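Local atomic coordinates of PixA inclusion body protein (Burkholderia cenocepacia, PDB entry 4LZK), a protein that is of unknown function but belongs to the PixA family, whose name comes from proteins found in bacterial inclusion bodies. Residues C[38-48]-C[173-181]; C[76-85]-C[143-153]. All blocks are in the same frame, centred on the assembly; numbering follows the deposited sequence.

Interaction 1: C[38-48]-C[173-181]; sequences PSLNAQNPTSI and SLFGYFFWV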
loop_
_atom_site.group_PDB
_atom_site.type_symbol
_atom_site.label_atom_id
_atom_site.label_comp_id
_atom_site.label_asym_id
_atom_site.label_seq_id
_atom_site.Cartn_x
_atom_site.Cartn_y
_atom_site.Cartn_z
ATOM N N PRO C 38 28.352 -14.833 -4.431
ATOM C CA PRO C 38 28.395 -13.678 -3.529
ATOM C C PRO C 38 29.708 -13.642 -2.761
ATOM O O PRO C 38 30.532 -14.505 -2.935
ATOM C CB PRO C 38 27.248 -13.982 -2.564
ATOM C CG PRO C 38 27.288 -15.488 -2.440
ATOM C CD PRO C 38 27.699 -16.002 -3.813
ATOM N N SER C 39 29.909 -12.649 -1.928
ATOM C CA SER C 39 31.124 -12.564 -1.113
ATOM C C SER C 39 31.142 -13.637 -0.028
ATOM O O SER C 39 30.121 -13.959 0.577
ATOM C CB SER C 39 31.192 -11.174 -0.534
ATOM O OG SER C 39 32.209 -11.012 0.385
ATOM N N LEU C 40 32.307 -14.231 0.211
ATOM C CA LEU C 40 32.455 -15.122 1.330
ATOM C C LEU C 40 33.348 -14.507 2.358
ATOM O O LEU C 40 33.857 -15.208 3.202
ATOM C CB LEU C 40 32.960 -16.496 0.917
ATOM C CG LEU C 40 32.242 -17.092 -0.278
ATOM C CD1 LEU C 40 33.082 -18.242 -0.881
ATOM C CD2 LEU C 40 30.819 -17.538 0.073
ATOM N N ASN C 41 33.552 -13.196 2.276
ATOM C CA ASN C 41 34.211 -12.439 3.297
ATOM C C ASN C 41 33.205 -11.537 4.109
ATOM O O ASN C 41 32.687 -10.552 3.606
ATOM C CB ASN C 41 35.230 -11.567 2.627
ATOM C CG ASN C 41 35.907 -10.632 3.583
ATOM O OD1 ASN C 41 35.706 -10.692 4.797
ATOM N ND2 ASN C 41 36.632 -9.701 3.044
ATOM N N ALA C 42 32.984 -11.875 5.345
ATOM C CA ALA C 42 31.964 -11.192 6.164
ATOM C C ALA C 42 32.284 -9.761 6.426
ATOM O O ALA C 42 31.409 -8.966 6.829
ATOM C CB ALA C 42 31.784 -11.938 7.457
ATOM N N GLN C 43 33.523 -9.359 6.195
ATOM C CA GLN C 43 33.846 -7.948 6.348
ATOM C C GLN C 43 33.527 -7.199 5.087
ATOM O O GLN C 43 33.630 -5.976 5.044
ATOM C CB GLN C 43 35.320 -7.737 6.711
ATOM C CG GLN C 43 35.744 -8.472 7.968
ATOM C CD GLN C 43 37.224 -8.278 8.272
ATOM O OE1 GLN C 43 37.958 -9.238 8.597
ATOM N NE2 GLN C 43 37.685 -7.031 8.137
ATOM N N ASN C 44 33.151 -7.916 4.042
ATOM C CA ASN C 44 32.833 -7.286 2.786
ATOM C C ASN C 44 31.573 -7.882 2.184
ATOM O O ASN C 44 31.626 -8.526 1.101
ATOM C CB ASN C 44 33.970 -7.544 1.803
ATOM C CG ASN C 44 34.483 -6.278 1.206
ATOM O OD1 ASN C 44 35.261 -5.558 1.852
ATOM N ND2 ASN C 44 34.043 -5.960 -0.014
ATOM N N PRO C 45 30.404 -7.601 2.794
ATOM C CA PRO C 45 29.189 -8.287 2.338
ATOM C C PRO C 45 28.658 -7.799 1.007
ATOM O O PRO C 45 28.914 -6.660 0.616
ATOM C CB PRO C 45 28.173 -7.991 3.492
ATOM C CG PRO C 45 28.645 -6.644 3.996
ATOM C CD PRO C 45 30.165 -6.804 3.999
ATOM N N THR C 46 27.956 -8.696 0.311
ATOM C CA THR C 46 27.337 -8.408 -0.964
ATOM C C THR C 46 26.002 -7.610 -0.798
ATOM O O THR C 46 25.119 -8.000 -0.110
ATOM C CB THR C 46 27.103 -9.667 -1.767
ATOM O OG1 THR C 46 28.380 -10.257 -2.131
ATOM C CG2 THR C 46 26.283 -9.402 -2.987
ATOM N N SER C 47 25.969 -6.472 -1.469
ATOM C CA SER C 47 24.782 -5.609 -1.536
ATOM C C SER C 47 23.609 -6.336 -2.156
ATOM O O SER C 47 23.752 -6.920 -3.227
ATOM C CB SER C 47 25.133 -4.407 -2.412
ATOM O OG SER C 47 24.041 -3.540 -2.343
ATOM N N ILE C 48 22.437 -6.292 -1.535
ATOM C CA ILE C 48 21.200 -6.771 -2.114
ATOM C C ILE C 48 20.146 -5.692 -2.075
ATOM O O ILE C 48 20.150 -4.836 -1.181
ATOM C CB ILE C 48 20.618 -8.032 -1.418
ATOM C CG1 ILE C 48 19.999 -7.677 -0.053
ATOM C CG2 ILE C 48 21.658 -9.110 -1.341
ATOM C CD1 ILE C 48 19.542 -8.821 0.789
ATOM N N SER C 173 25.726 -24.946 5.288
ATOM C CA SER C 173 26.955 -24.528 4.575
ATOM C C SER C 173 26.818 -23.031 4.225
ATOM O O SER C 173 25.782 -22.609 3.781
ATOM C CB SER C 173 27.154 -25.290 3.239
ATOM O OG SER C 173 26.375 -26.473 3.147
ATOM N N LEU C 174 27.867 -22.267 4.359
ATOM C CA LEU C 174 27.830 -20.856 3.947
ATOM C C LEU C 174 27.589 -20.646 2.454
ATOM O O LEU C 174 28.354 -21.136 1.625
ATOM C CB LEU C 174 29.081 -20.149 4.367
ATOM C CG LEU C 174 29.165 -18.652 4.052
ATOM C CD1 LEU C 174 28.173 -17.816 4.881
ATOM C CD2 LEU C 174 30.596 -18.182 4.226
ATOM N N PHE C 175 26.525 -19.924 2.113
ATOM C CA PHE C 175 26.361 -19.511 0.750
ATOM C C PHE C 175 27.042 -18.163 0.505
ATOM O O PHE C 175 27.730 -17.995 -0.507
ATOM C CB PHE C 175 24.900 -19.425 0.416
ATOM C CG PHE C 175 24.602 -19.108 -1.030
ATOM C CD1 PHE C 175 24.634 -20.121 -1.997
ATOM C CD2 PHE C 175 24.270 -17.817 -1.440
ATOM C CE1 PHE C 175 24.318 -19.848 -3.324
ATOM C CE2 PHE C 175 23.995 -17.535 -2.780
ATOM C CZ PHE C 175 24.042 -18.552 -3.721
ATOM N N GLY C 176 26.770 -17.171 1.369
ATOM C CA GLY C 176 27.413 -15.874 1.264
ATOM C C GLY C 176 27.057 -14.858 2.355
ATOM O O GLY C 176 26.204 -15.127 3.208
ATOM N N TYR C 177 27.759 -13.725 2.332
ATOM C CA TYR C 177 27.473 -12.636 3.240
ATOM C C TYR C 177 26.881 -11.468 2.463
ATOM O O TYR C 177 27.381 -11.093 1.419
ATOM C CB TYR C 177 28.664 -12.174 4.028
ATOM C CG TYR C 177 29.329 -13.240 4.845
ATOM C CD1 TYR C 177 28.856 -13.551 6.129
ATOM C CD2 TYR C 177 30.453 -13.943 4.339
ATOM C CE1 TYR C 177 29.450 -14.546 6.907
ATOM C CE2 TYR C 177 31.070 -14.923 5.105
ATOM C CZ TYR C 177 30.602 -15.208 6.382
ATOM O OH TYR C 177 31.237 -16.134 7.170
ATOM N N PHE C 178 25.796 -10.906 2.974
ATOM C CA PHE C 178 25.019 -9.954 2.251
ATOM C C PHE C 178 24.581 -8.822 3.175
ATOM O O PHE C 178 24.663 -8.967 4.363
ATOM C CB PHE C 178 23.717 -10.600 1.724
ATOM C CG PHE C 178 23.916 -11.717 0.773
ATOM C CD1 PHE C 178 24.025 -11.498 -0.548
ATOM C CD2 PHE C 178 23.951 -13.021 1.225
ATOM C CE1 PHE C 178 24.165 -12.559 -1.486
ATOM C CE2 PHE C 178 24.092 -14.079 0.333
ATOM C CZ PHE C 178 24.199 -13.857 -1.035
ATOM N N PHE C 179 24.248 -7.627 2.598
ATOM C CA PHE C 179 23.629 -6.593 3.345
ATOM C C PHE C 179 22.589 -5.827 2.574
ATOM O O PHE C 179 22.651 -5.743 1.326
ATOM C CB PHE C 179 24.666 -5.617 3.877
ATOM C CG PHE C 179 25.146 -4.608 2.861
ATOM C CD1 PHE C 179 26.157 -4.929 2.000
ATOM C CD2 PHE C 179 24.652 -3.295 2.857
ATOM C CE1 PHE C 179 26.630 -3.984 1.059
ATOM C CE2 PHE C 179 25.104 -2.379 1.909
ATOM C CZ PHE C 179 26.133 -2.728 1.029
ATOM N N TRP C 180 21.631 -5.268 3.301
ATOM C CA TRP C 180 20.634 -4.399 2.696
ATOM C C TRP C 180 20.551 -3.111 3.519
ATOM O O TRP C 180 21.042 -3.048 4.688
ATOM C CB TRP C 180 19.292 -5.039 2.653
ATOM C CG TRP C 180 18.468 -5.004 3.936
ATOM C CD1 TRP C 180 17.530 -4.059 4.254
ATOM C CD2 TRP C 180 18.474 -5.926 5.021
ATOM N NE1 TRP C 180 16.962 -4.344 5.417
ATOM C CE2 TRP C 180 17.541 -5.444 5.979
ATOM C CE3 TRP C 180 19.168 -7.094 5.302
ATOM C CZ2 TRP C 180 17.277 -6.112 7.188
ATOM C CZ3 TRP C 180 18.919 -7.749 6.495
ATOM C CH2 TRP C 180 17.991 -7.261 7.438
ATOM N N VAL C 181 19.972 -2.078 2.932
ATOM C CA VAL C 181 19.852 -0.827 3.600
ATOM C C VAL C 181 18.407 -0.549 3.804
ATOM O O VAL C 181 17.588 -0.765 2.885
ATOM C CB VAL C 181 20.493 0.269 2.747
ATOM C CG1 VAL C 181 20.332 1.636 3.323
ATOM C CG2 VAL C 181 21.952 -0.054 2.499
HETATM O O HOH W 1 22.657 -2.834 -0.055
HETATM O O HOH W 2 19.559 -2.542 0.128
#
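Tyr177 reaches from segment 173-181 of strand 172-186 under the turn of segment 38-48, and its ring carbons all meet residues 40-42. Its backbone N bonds Ser39 O at 3.0 Å. CB lies beside Ala42 CA; CG meets Ala42 CA at 3.6 Å. The rim carbon CD2 sits 3.4 Å from Ala42 N, and CE2 comes as close to Leu40 O, which approaches at the ring edge. CD1, CE1 and CZ all lie under the Ala42 methyl: Ala42 CB stands 3.5 Å from the centroid of the Tyr177 ring and only 9° off its normal, a CH-pi contact. Leu174 CD1 covers the opposite face near its rim. With CG beside the backbone N (chi1 -57°), the ring is carried under residues 40-42. The turn is braced from within: Ser39 OG accepts from Asn41 N in an ST turn and donates to Asn44 O, while Asn41 OD1 accepts from Gln43 N in an Asx turn.

Beyond the turn the chain runs parallel to the strand. Thr46 N gives a 2.7 Å bond to Tyr177 O, Phe179 N returns one to Thr46 O, and Ile48 N bonds Phe179 O. Thr46 OG1 accepts from Ser39 N. Pro38 CB packs 3.4 Å from Phe178 CZ, and the Ile48 side chain crosses that of Phe178 at about a right angle, CG2 nearing CD1. On the other face of the sheet Pro45 CG touches Phe179 CD1 at 3.6 Å. Phe175 and Gly176 form a classic beta bulge opposite Leu164. Ile31 of helix 28-34 packs on Ile48 and Phe178, and Asn12 of a second subunit meets Asn44 and Pro45. The chemistry is thus four main-chain bonds among proline and aromatic surfaces, with Ser and Thr hydroxyls and the Asn41 amide bracing the turn.

Interaction 2: C[76-85]-C[143-153]; sequences LNVGDKVSLM and FQAFESVAKSA
Selenomethionine Met85 and Phe143 cross at an angle at one end of this antiparallel pair. Met85 CG lies beside the backbone N (chi1 -52°), and a bend at chi3 brings CE to 3.7 Å from Phe143 CB; Met85 CG rests at 3.8 Å on Ala145 CB. That methyl also meets Ser83 OG, on the face shared by Lys81, Glu147 and Val149. Lys81 CG passes Val149 CG2. On the opposite face Val82 CG2 stands 4.0 Å from Ser148 CB, while Leu84 and Phe146 both touch Ile99 of strand 96-105; the phenyl edge faces Leu84 O. Ser148 OG bonds Ala112 O.

At the other end a type II turn, residues 77-80, curls over Ala150. Ala150 CB meets Leu76 CD2 and Asn77 O, and Gly79 N bonds Ala150 O at 2.9 Å. Asp80 OD2 grips Asn77 twice, receiving ND2 in the amide plane at 2.8 Å and the backbone N from above the carboxylate. Six main-chain bonds carry the pairing; the face of Lys81, Ser83, Glu147 and Val149 is mixed and at least partly exposed, that of Val82, Leu84 and Phe146 chiefly apolar and turned toward the second sheet.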
loop_
_atom_site.group_PDB
_atom_site.type_symbol
_atom_site.label_atom_id
_atom_site.label_comp_id
_atom_site.label_asym_id
_atom_site.label_seq_id
_atom_site.Cartn_x
_atom_site.Cartn_y
_atom_site.Cartn_z
ATOM N N LEU C 76 9.651 6.702 14.400
ATOM C CA LEU C 76 9.339 6.467 15.789
ATOM C C LEU C 76 9.749 7.675 16.703
ATOM O O LEU C 76 10.107 8.717 16.200
ATOM C CB LEU C 76 9.946 5.139 16.234
ATOM C CG LEU C 76 11.438 5.037 16.624
ATOM C CD1 LEU C 76 11.952 3.580 16.582
ATOM C CD2 LEU C 76 12.372 5.887 15.873
ATOM N N ASN C 77 9.619 7.519 17.995
ATOM C CA ASN C 77 9.938 8.583 18.959
ATOM C C ASN C 77 11.361 8.467 19.504
ATOM O O ASN C 77 11.788 7.361 19.848
ATOM C CB ASN C 77 8.928 8.611 20.120
ATOM C CG ASN C 77 7.495 8.442 19.662
ATOM O OD1 ASN C 77 6.818 9.447 19.370
ATOM N ND2 ASN C 77 7.007 7.141 19.592
ATOM N N VAL C 78 12.110 9.581 19.565
ATOM C CA VAL C 78 13.313 9.555 20.378
ATOM C C VAL C 78 13.003 8.927 21.750
ATOM O O VAL C 78 12.042 9.308 22.422
ATOM C CB VAL C 78 13.879 10.976 20.559
ATOM C CG1 VAL C 78 15.014 10.995 21.574
ATOM C CG2 VAL C 78 14.272 11.518 19.249
ATOM N N GLY C 79 13.820 8.025 22.215
ATOM C CA GLY C 79 13.513 7.271 23.402
ATOM C C GLY C 79 13.113 5.815 23.174
ATOM O O GLY C 79 13.354 4.986 24.023
ATOM N N ASP C 80 12.473 5.514 22.037
ATOM C CA ASP C 80 11.969 4.190 21.746
ATOM C C ASP C 80 13.143 3.249 21.554
ATOM O O ASP C 80 14.132 3.588 20.875
ATOM C CB ASP C 80 11.086 4.200 20.496
ATOM C CG ASP C 80 9.717 4.971 20.730
ATOM O OD1 ASP C 80 9.465 5.377 21.927
ATOM O OD2 ASP C 80 8.957 5.202 19.731
ATOM N N LYS C 81 13.012 2.071 22.163
ATOM C CA LYS C 81 13.919 0.983 21.977
ATOM C C LYS C 81 13.528 0.143 20.747
ATOM O O LYS C 81 12.354 0.046 20.416
ATOM C CB LYS C 81 13.877 0.081 23.212
ATOM C CG LYS C 81 14.031 0.925 24.484
ATOM C CD LYS C 81 14.483 0.145 25.726
ATOM C CE LYS C 81 13.321 -0.268 26.661
ATOM N NZ LYS C 81 13.734 -1.405 27.552
ATOM N N VAL C 82 14.506 -0.452 20.077
ATOM C CA VAL C 82 14.176 -1.332 18.920
ATOM C C VAL C 82 14.941 -2.634 19.085
ATOM O O VAL C 82 15.944 -2.660 19.829
ATOM C CB VAL C 82 14.454 -0.724 17.568
ATOM C CG1 VAL C 82 13.583 0.492 17.316
ATOM C CG2 VAL C 82 15.943 -0.383 17.414
ATOM N N SER C 83 14.390 -3.715 18.578
ATOM C CA SER C 83 15.049 -5.005 18.689
ATOM C C SER C 83 14.798 -5.675 17.362
ATOM O O SER C 83 13.632 -5.868 16.981
ATOM C CB SER C 83 14.477 -5.832 19.836
ATOM O OG SER C 83 15.125 -7.147 19.854
ATOM N N LEU C 84 15.892 -5.998 16.654
ATOM C CA LEU C 84 15.867 -6.444 15.277
ATOM C C LEU C 84 16.310 -7.906 15.219
ATOM O O LEU C 84 17.346 -8.262 15.805
ATOM C CB LEU C 84 16.765 -5.599 14.376
ATOM C CG LEU C 84 16.988 -6.097 12.963
ATOM C CD1 LEU C 84 15.663 -5.935 12.148
ATOM C CD2 LEU C 84 18.113 -5.377 12.268
HETATM N N MSE C 85 15.530 -8.699 14.515
HETATM C CA MSE C 85 15.855 -10.109 14.212
HETATM C C MSE C 85 15.624 -10.388 12.779
HETATM O O MSE C 85 14.897 -9.655 12.116
HETATM C CB MSE C 85 15.002 -11.070 15.077
HETATM C CG MSE C 85 15.082 -10.742 16.524
HETATM SE SE MSE C 85 14.118 -12.011 17.710
HETATM C CE MSE C 85 15.239 -13.565 17.358
ATOM N N PHE C 143 18.727 -17.891 19.824
ATOM C CA PHE C 143 18.450 -16.786 18.899
ATOM C C PHE C 143 19.362 -15.641 19.245
ATOM O O PHE C 143 19.885 -15.532 20.384
ATOM C CB PHE C 143 17.011 -16.271 19.107
ATOM C CG PHE C 143 15.942 -17.236 18.780
ATOM C CD1 PHE C 143 15.447 -17.316 17.488
ATOM C CD2 PHE C 143 15.444 -18.097 19.736
ATOM C CE1 PHE C 143 14.468 -18.261 17.158
ATOM C CE2 PHE C 143 14.423 -19.021 19.419
ATOM C CZ PHE C 143 13.926 -19.084 18.121
ATOM N N GLN C 144 19.506 -14.704 18.298
ATOM C CA GLN C 144 20.173 -13.487 18.553
ATOM C C GLN C 144 19.318 -12.339 18.110
ATOM O O GLN C 144 18.719 -12.430 17.062
ATOM C CB GLN C 144 21.407 -13.451 17.705
ATOM C CG GLN C 144 22.496 -12.642 18.197
ATOM C CD GLN C 144 23.793 -13.320 17.887
ATOM O OE1 GLN C 144 23.849 -14.144 16.996
ATOM N NE2 GLN C 144 24.825 -12.996 18.633
ATOM N N ALA C 145 19.251 -11.277 18.879
ATOM C CA ALA C 145 18.530 -10.056 18.457
ATOM C C ALA C 145 19.523 -8.910 18.549
ATOM O O ALA C 145 20.543 -9.033 19.242
ATOM C CB ALA C 145 17.348 -9.834 19.386
ATOM N N PHE C 146 19.288 -7.815 17.854
ATOM C CA PHE C 146 20.205 -6.680 17.795
ATOM C C PHE C 146 19.435 -5.499 18.361
ATOM O O PHE C 146 18.394 -5.116 17.801
ATOM C CB PHE C 146 20.666 -6.512 16.372
ATOM C CG PHE C 146 21.646 -7.606 15.943
ATOM C CD1 PHE C 146 21.151 -8.855 15.527
ATOM C CD2 PHE C 146 22.979 -7.422 15.976
ATOM C CE1 PHE C 146 22.026 -9.883 15.180
ATOM C CE2 PHE C 146 23.874 -8.442 15.586
ATOM C CZ PHE C 146 23.360 -9.691 15.213
ATOM N N GLU C 147 19.806 -5.016 19.529
ATOM C CA GLU C 147 18.975 -4.011 20.219
ATOM C C GLU C 147 19.610 -2.610 20.098
ATOM O O GLU C 147 20.846 -2.457 20.149
ATOM C CB GLU C 147 18.835 -4.355 21.686
ATOM C CG GLU C 147 18.130 -5.696 21.939
ATOM C CD GLU C 147 17.983 -6.043 23.461
ATOM O OE1 GLU C 147 18.644 -5.440 24.333
ATOM O OE2 GLU C 147 17.220 -6.975 23.791
ATOM N N SER C 148 18.800 -1.596 19.999
ATOM C CA SER C 148 19.271 -0.239 20.105
ATOM C C SER C 148 18.189 0.648 20.685
ATOM O O SER C 148 17.177 0.186 21.150
ATOM C CB SER C 148 19.712 0.218 18.726
ATOM O OG SER C 148 20.255 1.535 18.752
ATOM N N VAL C 149 18.408 1.973 20.648
ATOM C CA VAL C 149 17.430 2.922 21.119
ATOM C C VAL C 149 17.584 4.142 20.186
ATOM O O VAL C 149 18.684 4.425 19.702
ATOM C CB VAL C 149 17.659 3.301 22.626
ATOM C CG1 VAL C 149 18.956 4.119 22.826
ATOM C CG2 VAL C 149 16.465 4.068 23.191
ATOM N N ALA C 150 16.486 4.804 19.890
ATOM C CA ALA C 150 16.551 6.064 19.161
ATOM C C ALA C 150 17.032 7.144 20.125
ATOM O O ALA C 150 16.408 7.324 21.169
ATOM C CB ALA C 150 15.176 6.442 18.603
ATOM N N LYS C 151 18.060 7.891 19.776
ATOM C CA LYS C 151 18.584 8.880 20.712
ATOM C C LYS C 151 18.776 10.246 20.117
ATOM O O LYS C 151 19.089 11.179 20.865
ATOM C CB LYS C 151 19.897 8.453 21.395
ATOM C CG LYS C 151 20.908 7.845 20.492
ATOM C CD LYS C 151 21.686 8.851 19.740
ATOM C CE LYS C 151 22.980 8.237 19.166
ATOM N NZ LYS C 151 23.622 9.364 18.404
ATOM N N SER C 152 18.670 10.376 18.793
ATOM C CA SER C 152 18.689 11.744 18.237
ATOM C C SER C 152 17.605 11.883 17.179
ATOM O O SER C 152 17.279 10.913 16.484
ATOM C CB SER C 152 20.050 12.091 17.680
ATOM O OG SER C 152 21.121 11.799 18.605
ATOM N N ALA C 153 17.018 13.088 17.056
ATOM C CA ALA C 153 15.997 13.318 16.050
ATOM C C ALA C 153 16.625 13.399 14.690
ATOM O O ALA C 153 17.787 13.818 14.575
ATOM C CB ALA C 153 15.183 14.580 16.361
#

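The two contacts belong to different sheets of the same chain. Interaction 1 attaches a short parallel strand and its preceding turn to strand 172-186, whereas interaction 2 joins strands 81-88 and 142-149, neighbours within the other five-stranded sheet. Each is partly buried. Interaction 2 has six main-chain bonds against four, and its side chains divide between the faces of an antiparallel ladder; interaction 1 leans more on prolines and aromatic rings. Their centres are about 24 Å apart, and along the chain 76-85 and 143-153 fall inside the loop closed by 38-48 and 173-181. Strand 172-186 links them, since Ala186 packs on Val78 and Ala150.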